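PDB 6N2B: tapirin from Caldicellulosiruptor kristjanssonii, which probably binds cellulose through a beta-helical C-terminal domain that also holds a calcium ion, consistent with a role in cell adhesion. Local coordinates for residues Met301-Asn312 with Gln321-Ser332; Gly373-Ile381 with Gly392-Phe402. All blocks are in the same frame, centred on the assembly; numbering follows the deposited sequence.

How the contacts relate
Contacts 1 and 2 both join strands of successive turns in the same beta-helix. Contact 1 (301-312 with 321-332) comes first along the chain and pairs strands on two faces of the coil. Contact 2 (373-381 with 392-402) lies further along, where strand 393-396 ends the run of stacked strands and the chain leaves the coil. Their centres are 20 Å apart, and their nearest atoms are about 7 Å apart, so they do not touch. Both lie on the same side of the chain's centre, at about 17 Å and 32 Å from it. Neither belongs to the calcium site formed by Asp429, Val431, Ala433, Leu436 and Glu465.

Contact 1: residues Met301-Asn312 with Gln321-Ser332; sequences MELNGYGYYKAN and QVKNYGNFEIGS
Leu303 CD1 sits over one face of the Phe328 ring, 3.7 Å from CG. With CG anti to the backbone N (chi1 178°), the Phe328 ring lies against this methyl with its edge at Tyr309 O. Met301 CE reaches CZ of the same ring at 3.9 Å, the side chains crossing at about a right angle. Ala311 CB approaches its CE1. Leu303 CD2 lies over the rim of one face of the Tyr309 ring, whose hydroxyl bonds to Asn287. The backbones pair as parallel strands, 301-303 with 321-322 and 307-311 with 327-330; Tyr309 N donates to Asn327 O at 2.7 Å.

Tyr325, in the type I' turn Lys323-Gly326, places CB over the Tyr306 ring. The ring planes are almost parallel but slid apart, bringing Tyr306 OH above the centre of the Tyr325 ring. Asn324 ND2 donates to Asn304 OD1 at 2.6 Å, with the amides nearly coplanar (20°). Asn304 ND2 in turn donates to Glu302 OE2. That oxygen also forms a salt bridge with Lys323 NZ (3.6 Å), which bonds to Gln321 OE1 as well. Parallel strands of successive turns, in register with Leu303, Tyr309, Val322 and Phe328 on the buried side, are characteristic of a parallel beta-helix.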
loop_
_atom_site.group_PDB
_atom_site.type_symbol
_atom_site.label_atom_id
_atom_site.label_comp_id
_atom_site.label_asym_id
_atom_site.label_seq_id
_atom_site.Cartn_x
_atom_site.Cartn_y
_atom_site.Cartn_z
ATOM N N MET A 301 2.633 8.391 12.275
ATOM C CA MET A 301 2.665 6.948 12.059
ATOM C C MET A 301 2.438 6.288 13.406
ATOM O O MET A 301 3.315 6.334 14.271
ATOM C CB MET A 301 3.989 6.481 11.470
ATOM C CG MET A 301 4.062 4.967 11.336
ATOM S SD MET A 301 5.326 4.438 10.163
ATOM C CE MET A 301 6.802 4.614 11.178
ATOM N N GLU A 302 1.275 5.679 13.584
ATOM C CA GLU A 302 0.908 5.029 14.831
ATOM C C GLU A 302 1.095 3.530 14.648
ATOM O O GLU A 302 0.329 2.878 13.927
ATOM C CB GLU A 302 -0.526 5.380 15.208
ATOM C CG GLU A 302 -0.975 4.880 16.553
ATOM C CD GLU A 302 -2.423 5.225 16.818
ATOM O OE1 GLU A 302 -2.928 6.187 16.187
ATOM O OE2 GLU A 302 -3.058 4.528 17.647
ATOM N N LEU A 303 2.126 2.988 15.292
ATOM C CA LEU A 303 2.461 1.574 15.180
ATOM C C LEU A 303 1.987 0.880 16.451
ATOM O O LEU A 303 2.755 0.626 17.381
ATOM C CB LEU A 303 3.958 1.396 14.955
ATOM C CG LEU A 303 4.440 2.092 13.688
ATOM C CD1 LEU A 303 5.953 1.962 13.507
ATOM C CD2 LEU A 303 3.706 1.527 12.488
ATOM N N ASN A 304 0.688 0.595 16.497
ATOM C CA ASN A 304 0.176 -0.239 17.569
ATOM C C ASN A 304 0.622 -1.662 17.344
ATOM O O ASN A 304 1.037 -2.044 16.254
ATOM C CB ASN A 304 -1.341 -0.180 17.662
ATOM C CG ASN A 304 -1.814 1.079 18.323
ATOM O OD1 ASN A 304 -1.697 1.229 19.543
ATOM N ND2 ASN A 304 -2.325 2.016 17.522
ATOM N N GLY A 305 0.510 -2.463 18.389
ATOM C CA GLY A 305 1.428 -3.547 18.602
ATOM C C GLY A 305 0.861 -4.934 18.410
ATOM O O GLY A 305 -0.293 -5.138 18.023
ATOM N N TYR A 306 1.683 -5.891 18.840
ATOM C CA TYR A 306 1.894 -7.207 18.272
ATOM C C TYR A 306 2.199 -7.019 16.801
ATOM O O TYR A 306 1.332 -7.106 15.927
ATOM C CB TYR A 306 0.736 -8.121 18.616
ATOM C CG TYR A 306 0.839 -8.399 20.097
ATOM C CD1 TYR A 306 2.075 -8.722 20.663
ATOM C CD2 TYR A 306 -0.254 -8.245 20.949
ATOM C CE1 TYR A 306 2.208 -8.937 22.026
ATOM C CE2 TYR A 306 -0.128 -8.465 22.323
ATOM C CZ TYR A 306 1.106 -8.808 22.852
ATOM O OH TYR A 306 1.239 -9.022 24.204
ATOM N N GLY A 307 3.458 -6.690 16.555
ATOM C CA GLY A 307 3.954 -6.413 15.234
ATOM C C GLY A 307 5.436 -6.126 15.272
ATOM O O GLY A 307 5.955 -5.632 16.277
ATOM N N TYR A 308 6.128 -6.445 14.186
ATOM C CA TYR A 308 7.529 -6.100 14.012
ATOM C C TYR A 308 7.611 -5.187 12.802
ATOM O O TYR A 308 7.409 -5.631 11.666
ATOM C CB TYR A 308 8.384 -7.353 13.846
ATOM C CG TYR A 308 8.473 -8.135 15.127
ATOM C CD1 TYR A 308 7.437 -8.994 15.515
ATOM C CD2 TYR A 308 9.575 -7.998 15.975
ATOM C CE1 TYR A 308 7.503 -9.710 16.707
ATOM C CE2 TYR A 308 9.657 -8.705 17.170
ATOM C CZ TYR A 308 8.619 -9.560 17.533
ATOM O OH TYR A 308 8.702 -10.261 18.721
ATOM N N TYR A 309 7.895 -3.919 13.046
ATOM C CA TYR A 309 7.892 -2.886 12.027
ATOM C C TYR A 309 9.321 -2.424 11.780
ATOM O O TYR A 309 9.963 -1.887 12.684
ATOM C CB TYR A 309 7.024 -1.723 12.484
ATOM C CG TYR A 309 5.623 -2.119 12.867
ATOM C CD1 TYR A 309 4.611 -2.181 11.909
ATOM C CD2 TYR A 309 5.295 -2.411 14.185
ATOM C CE1 TYR A 309 3.318 -2.533 12.256
ATOM C CE2 TYR A 309 3.996 -2.769 14.543
ATOM C CZ TYR A 309 3.010 -2.825 13.575
ATOM O OH TYR A 309 1.709 -3.176 13.912
ATOM N N LYS A 310 9.806 -2.611 10.562
ATOM C CA LYS A 310 11.139 -2.186 10.169
ATOM C C LYS A 310 11.053 -1.146 9.059
ATOM O O LYS A 310 10.368 -1.353 8.053
ATOM C CB LYS A 310 11.977 -3.384 9.706
ATOM C CG LYS A 310 12.079 -4.501 10.748
ATOM C CD LYS A 310 12.847 -5.698 10.195
ATOM C CE LYS A 310 12.525 -6.995 10.936
ATOM N NZ LYS A 310 13.510 -7.336 12.004
ATOM N N ALA A 311 11.742 -0.031 9.236
ATOM C CA ALA A 311 12.030 0.878 8.138
ATOM C C ALA A 311 13.532 1.130 8.099
ATOM O O ALA A 311 14.188 1.190 9.140
ATOM C CB ALA A 311 11.276 2.206 8.278
ATOM N N ASN A 312 14.082 1.261 6.898
ATOM C CA ASN A 312 15.486 1.626 6.802
ATOM C C ASN A 312 15.676 3.132 6.887
ATOM O O ASN A 312 16.642 3.603 7.494
ATOM C CB ASN A 312 16.084 1.090 5.510
ATOM C CG ASN A 312 17.546 0.783 5.662
ATOM O OD1 ASN A 312 17.930 -0.067 6.476
ATOM N ND2 ASN A 312 18.383 1.485 4.898
ATOM N N GLN A 321 4.375 7.138 16.844
ATOM C CA GLN A 321 4.035 6.435 18.066
ATOM C C GLN A 321 4.317 4.956 17.887
ATOM O O GLN A 321 3.960 4.364 16.870
ATOM C CB GLN A 321 2.569 6.605 18.435
ATOM C CG GLN A 321 2.052 8.014 18.508
ATOM C CD GLN A 321 0.521 8.041 18.575
ATOM O OE1 GLN A 321 -0.080 7.663 19.593
ATOM N NE2 GLN A 321 -0.115 8.464 17.473
ATOM N N VAL A 322 4.942 4.360 18.887
ATOM C CA VAL A 322 5.154 2.928 18.948
ATOM C C VAL A 322 4.588 2.498 20.293
ATOM O O VAL A 322 5.136 2.863 21.339
ATOM C CB VAL A 322 6.643 2.571 18.819
ATOM C CG1 VAL A 322 6.861 1.065 18.859
ATOM C CG2 VAL A 322 7.210 3.166 17.546
ATOM N N LYS A 323 3.473 1.768 20.283
ATOM C CA LYS A 323 2.827 1.459 21.553
ATOM C C LYS A 323 2.097 0.126 21.481
ATOM O O LYS A 323 2.017 -0.519 20.429
ATOM C CB LYS A 323 1.863 2.575 21.982
ATOM C CG LYS A 323 0.695 2.795 21.049
ATOM C CD LYS A 323 0.112 4.193 21.179
ATOM C CE LYS A 323 -1.357 4.223 20.743
ATOM N NZ LYS A 323 -1.992 5.569 20.918
ATOM N N ASN A 324 1.569 -0.270 22.641
ATOM C CA ASN A 324 0.791 -1.497 22.823
ATOM C C ASN A 324 1.539 -2.718 22.294
ATOM O O ASN A 324 0.997 -3.537 21.556
ATOM C CB ASN A 324 -0.590 -1.360 22.191
ATOM C CG ASN A 324 -1.424 -0.299 22.882
ATOM O OD1 ASN A 324 -1.640 -0.372 24.093
ATOM N ND2 ASN A 324 -1.854 0.717 22.134
ATOM N N TYR A 325 2.800 -2.833 22.706
ATOM C CA TYR A 325 3.741 -3.930 22.444
ATOM C C TYR A 325 4.311 -3.908 21.032
ATOM O O TYR A 325 4.951 -4.887 20.624
ATOM C CB TYR A 325 3.133 -5.304 22.722
ATOM C CG TYR A 325 2.814 -5.490 24.176
ATOM C CD1 TYR A 325 1.574 -5.116 24.685
ATOM C CD2 TYR A 325 3.762 -6.004 25.061
ATOM C CE1 TYR A 325 1.269 -5.260 26.036
ATOM C CE2 TYR A 325 3.470 -6.157 26.419
ATOM C CZ TYR A 325 2.220 -5.782 26.900
ATOM O OH TYR A 325 1.907 -5.927 28.234
ATOM N N GLY A 326 4.148 -2.817 20.288
ATOM C CA GLY A 326 4.732 -2.746 18.963
ATOM C C GLY A 326 6.246 -2.654 19.000
ATOM O O GLY A 326 6.838 -2.088 19.913
ATOM N N ASN A 327 6.872 -3.222 17.968
ATOM C CA ASN A 327 8.320 -3.241 17.799
ATOM C C ASN A 327 8.666 -2.472 16.541
ATOM O O ASN A 327 8.221 -2.842 15.450
ATOM C CB ASN A 327 8.849 -4.663 17.659
ATOM C CG ASN A 327 9.153 -5.295 18.972
ATOM O OD1 ASN A 327 10.316 -5.430 19.346
ATOM N ND2 ASN A 327 8.109 -5.699 19.692
ATOM N N PHE A 328 9.488 -1.439 16.678
ATOM C CA PHE A 328 9.855 -0.611 15.540
ATOM C C PHE A 328 11.367 -0.462 15.492
ATOM O O PHE A 328 11.965 0.025 16.454
ATOM C CB PHE A 328 9.179 0.752 15.633
ATOM C CG PHE A 328 9.542 1.666 14.520
ATOM C CD1 PHE A 328 9.704 1.175 13.238
ATOM C CD2 PHE A 328 9.731 3.022 14.754
ATOM C CE1 PHE A 328 10.050 2.020 12.209
ATOM C CE2 PHE A 328 10.069 3.875 13.727
ATOM C CZ PHE A 328 10.223 3.383 12.453
ATOM N N GLU A 329 11.982 -0.857 14.372
ATOM C CA GLU A 329 13.427 -0.754 14.178
ATOM C C GLU A 329 13.757 0.195 13.033
ATOM O O GLU A 329 13.179 0.086 11.948
ATOM C CB GLU A 329 14.052 -2.110 13.870
ATOM C CG GLU A 329 13.667 -3.237 14.796
ATOM C CD GLU A 329 14.592 -4.428 14.616
ATOM O OE1 GLU A 329 15.251 -4.516 13.544
ATOM O OE2 GLU A 329 14.672 -5.257 15.553
ATOM N N ILE A 330 14.716 1.089 13.261
ATOM C CA ILE A 330 15.218 1.988 12.233
ATOM C C ILE A 330 16.587 1.493 11.787
ATOM O O ILE A 330 17.535 1.464 12.582
ATOM C CB ILE A 330 15.293 3.430 12.740
ATOM C CG1 ILE A 330 13.917 3.879 13.233
ATOM C CG2 ILE A 330 15.812 4.349 11.638
ATOM C CD1 ILE A 330 13.950 5.185 13.960
ATOM N N GLY A 331 16.699 1.126 10.507
ATOM C CA GLY A 331 17.899 0.457 10.035
ATOM C C GLY A 331 19.029 1.384 9.654
ATOM O O GLY A 331 20.201 1.006 9.762
ATOM N N SER A 332 18.714 2.607 9.231
ATOM C CA SER A 332 19.762 3.500 8.760
ATOM C C SER A 332 19.576 4.965 9.175
ATOM O O SER A 332 20.536 5.585 9.649
ATOM C CB SER A 332 19.882 3.381 7.245
ATOM O OG SER A 332 20.931 4.191 6.763
HETATM O O HOH W 1 5.137 -6.876 19.163
#

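Contact 2: residues Gly373-Ile381 with Gly392-Phe402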
loop_
_atom_site.group_PDB
_atom_site.type_symbol
_atom_site.label_atom_id
_atom_site.label_comp_id
_atom_site.label_asym_id
_atom_site.label_seq_id
_atom_site.Cartn_x
_atom_site.Cartn_y
_atom_site.Cartn_z
ATOM N N GLY A 373 27.227 1.669 18.002
ATOM C CA GLY A 373 27.439 2.331 16.739
ATOM C C GLY A 373 26.249 3.099 16.222
ATOM O O GLY A 373 26.375 3.761 15.182
ATOM N N ALA A 374 25.104 3.037 16.908
ATOM C CA ALA A 374 23.944 3.858 16.589
ATOM C C ALA A 374 23.951 5.138 17.423
ATOM O O ALA A 374 24.745 5.300 18.351
ATOM C CB ALA A 374 22.657 3.074 16.819
ATOM N N THR A 375 23.037 6.052 17.091
ATOM C CA THR A 375 22.962 7.366 17.726
ATOM C C THR A 375 21.544 7.920 17.636
ATOM O O THR A 375 20.957 7.959 16.553
ATOM C CB THR A 375 23.929 8.354 17.065
ATOM O OG1 THR A 375 25.277 7.877 17.184
ATOM C CG2 THR A 375 23.802 9.713 17.710
ATOM N N LEU A 376 21.005 8.359 18.769
ATOM C CA LEU A 376 19.732 9.061 18.823
ATOM C C LEU A 376 20.020 10.511 19.171
ATOM O O LEU A 376 20.761 10.776 20.119
ATOM C CB LEU A 376 18.804 8.427 19.862
ATOM C CG LEU A 376 17.321 8.824 19.866
ATOM C CD1 LEU A 376 16.509 7.757 20.580
ATOM C CD2 LEU A 376 17.073 10.187 20.515
ATOM N N VAL A 377 19.441 11.445 18.414
ATOM C CA VAL A 377 19.680 12.881 18.600
ATOM C C VAL A 377 18.344 13.598 18.730
ATOM O O VAL A 377 17.612 13.731 17.742
ATOM C CB VAL A 377 20.484 13.481 17.446
ATOM C CG1 VAL A 377 20.679 14.968 17.675
ATOM C CG2 VAL A 377 21.795 12.768 17.312
ATOM N N THR A 378 18.039 14.095 19.929
ATOM C CA THR A 378 16.772 14.771 20.186
ATOM C C THR A 378 17.016 16.176 20.723
ATOM O O THR A 378 18.033 16.442 21.359
ATOM C CB THR A 378 15.892 13.965 21.171
ATOM O OG1 THR A 378 14.560 14.494 21.171
ATOM C CG2 THR A 378 16.455 14.007 22.592
ATOM N N ARG A 379 16.079 17.081 20.457
ATOM C CA ARG A 379 16.170 18.441 20.983
ATOM C C ARG A 379 15.556 18.579 22.371
ATOM O O ARG A 379 15.943 19.487 23.118
ATOM C CB ARG A 379 15.506 19.440 20.019
ATOM C CG ARG A 379 16.241 19.567 18.685
ATOM C CD ARG A 379 15.833 20.798 17.877
ATOM N NE ARG A 379 16.459 20.799 16.551
ATOM C CZ ARG A 379 15.835 20.453 15.421
ATOM N NH1 ARG A 379 14.560 20.080 15.439
ATOM N NH2 ARG A 379 16.485 20.476 14.263
ATOM N N ALA A 380 14.619 17.700 22.728
ATOM C CA ALA A 380 14.006 17.663 24.048
ATOM C C ALA A 380 13.587 16.233 24.348
ATOM O O ALA A 380 13.325 15.446 23.431
ATOM C CB ALA A 380 12.800 18.597 24.148
ATOM N N ILE A 381 13.510 15.909 25.638
ATOM C CA ILE A 381 13.336 14.538 26.103
ATOM C C ILE A 381 12.423 14.541 27.323
ATOM O O ILE A 381 12.339 15.530 28.060
ATOM C CB ILE A 381 14.701 13.896 26.431
ATOM C CG1 ILE A 381 14.579 12.395 26.704
ATOM C CG2 ILE A 381 15.332 14.617 27.604
ATOM C CD1 ILE A 381 15.918 11.682 26.720
ATOM N N GLY A 392 24.736 2.331 22.615
ATOM C CA GLY A 392 24.937 3.436 21.707
ATOM C C GLY A 392 24.767 4.805 22.361
ATOM O O GLY A 392 24.341 4.931 23.510
ATOM N N THR A 393 25.085 5.831 21.574
ATOM C CA THR A 393 25.035 7.216 22.013
ATOM C C THR A 393 23.624 7.795 21.953
ATOM O O THR A 393 22.909 7.635 20.962
ATOM C CB THR A 393 25.954 8.048 21.129
ATOM O OG1 THR A 393 27.260 7.460 21.129
ATOM C CG2 THR A 393 26.010 9.500 21.597
ATOM N N ARG A 394 23.246 8.506 23.012
ATOM C CA ARG A 394 21.985 9.237 23.104
ATOM C C ARG A 394 22.323 10.690 23.438
ATOM O O ARG A 394 23.020 10.957 24.420
ATOM C CB ARG A 394 21.077 8.569 24.158
ATOM C CG ARG A 394 20.320 9.473 25.101
ATOM C CD ARG A 394 20.086 8.821 26.481
ATOM N NE ARG A 394 19.486 9.775 27.428
ATOM C CZ ARG A 394 19.043 9.461 28.644
ATOM N NH1 ARG A 394 19.137 8.205 29.072
ATOM N NH2 ARG A 394 18.512 10.402 29.434
ATOM N N GLN A 395 21.871 11.627 22.604
ATOM C CA GLN A 395 22.343 13.010 22.645
ATOM C C GLN A 395 21.167 13.983 22.705
ATOM O O GLN A 395 20.281 13.942 21.844
ATOM C CB GLN A 395 23.220 13.313 21.416
ATOM C CG GLN A 395 24.128 14.521 21.564
ATOM C CD GLN A 395 24.579 15.124 20.231
ATOM O OE1 GLN A 395 23.782 15.710 19.497
ATOM N NE2 GLN A 395 25.863 14.990 19.923
ATOM N N VAL A 396 21.157 14.862 23.710
ATOM C CA VAL A 396 20.143 15.907 23.835
ATOM C C VAL A 396 20.794 17.250 23.515
ATOM O O VAL A 396 21.792 17.636 24.144
ATOM C CB VAL A 396 19.503 15.937 25.231
ATOM C CG1 VAL A 396 18.386 16.947 25.253
ATOM C CG2 VAL A 396 18.993 14.569 25.627
ATOM N N ASN A 397 20.219 17.973 22.548
ATOM C CA ASN A 397 20.809 19.212 22.038
ATOM C C ASN A 397 19.680 20.094 21.531
ATOM O O ASN A 397 19.235 19.955 20.381
ATOM C CB ASN A 397 21.836 18.942 20.939
ATOM C CG ASN A 397 22.341 20.220 20.272
ATOM O OD1 ASN A 397 21.991 21.336 20.679
ATOM N ND2 ASN A 397 23.182 20.060 19.248
ATOM N N PRO A 398 19.211 21.040 22.347
ATOM C CA PRO A 398 18.048 21.860 21.958
ATOM C C PRO A 398 18.230 22.657 20.674
ATOM O O PRO A 398 17.232 23.163 20.135
ATOM C CB PRO A 398 17.863 22.793 23.162
ATOM C CG PRO A 398 18.419 22.013 24.315
ATOM C CD PRO A 398 19.596 21.254 23.751
ATOM N N SER A 399 19.449 22.784 20.166
ATOM C CA SER A 399 19.725 23.561 18.966
ATOM C C SER A 399 20.337 22.684 17.878
ATOM O O SER A 399 21.087 23.161 17.016
ATOM C CB SER A 399 20.636 24.745 19.297
ATOM O OG SER A 399 22.008 24.431 19.067
ATOM N N ALA A 400 20.026 21.390 17.916
ATOM C CA ALA A 400 20.588 20.463 16.949
ATOM C C ALA A 400 20.150 20.822 15.530
ATOM O O ALA A 400 19.041 21.318 15.294
ATOM C CB ALA A 400 20.179 19.028 17.286
ATOM N N THR A 401 21.051 20.577 14.586
ATOM C CA THR A 401 20.787 20.752 13.168
ATOM C C THR A 401 20.581 19.377 12.550
ATOM O O THR A 401 21.483 18.533 12.602
ATOM C CB THR A 401 21.948 21.478 12.492
ATOM O OG1 THR A 401 21.839 22.884 12.746
ATOM C CG2 THR A 401 21.954 21.215 10.986
ATOM N N PHE A 402 19.392 19.147 11.977
ATOM C CA PHE A 402 19.112 17.867 11.336
ATOM C C PHE A 402 19.466 17.916 9.856
ATOM O O PHE A 402 19.528 18.991 9.252
ATOM C CB PHE A 402 17.641 17.499 11.501
ATOM C CG PHE A 402 17.223 17.284 12.927
ATOM C CD1 PHE A 402 18.169 17.173 13.940
ATOM C CD2 PHE A 402 15.875 17.179 13.255
ATOM C CE1 PHE A 402 17.783 16.977 15.253
ATOM C CE2 PHE A 402 15.478 16.971 14.572
ATOM C CZ PHE A 402 16.429 16.874 15.571
#
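Ala400 O is gripped by two nitrogens of Arg379, NE and NH2, each at 2.9 Å. The grip is side-on: the oxygen lies in the guanidinium plane, and both donors come from the same face of the carbonyl plane. This contact belongs to the last stacked strands of the parallel beta-helix, where 375-378 pairs with 393-396. Backbone bonds alternate across the pair, from Thr393 N to Ala374 O through to Asn397 N to Thr378 O at 2.9 Å. Beyond them the chain turns at Asn397-Ala400, and Asn397 OD1 accepts from Ser399 N in an Asx turn.

The Arg379 guanidinium also lies flat on the Phe402 ring. The planes are 21° apart, and CZ is 3.7 Å from the ring centroid in a cation-pi contact. An extended chain from CG to NE carries the group past Pro398. Its NH1 forms a salt bridge with Asp358. A leucine in place of Arg379 would probably leave Ala400 O without its two donors, Asp358 without this charge partner and the Phe402 ring without its flat cationic cover.

Val377 CG1 touches Ala400 CB at 4.1 Å. On the other side of the sheet, Thr378 CG2 meets Val396 CG2 at 4.0 Å, and the Ile381 and Val396 side chains cross at about a right angle. Thr378 OG1 has Cys357 O as one hydrogen-bond partner and Ala380 O, 2.7 Å away, as another.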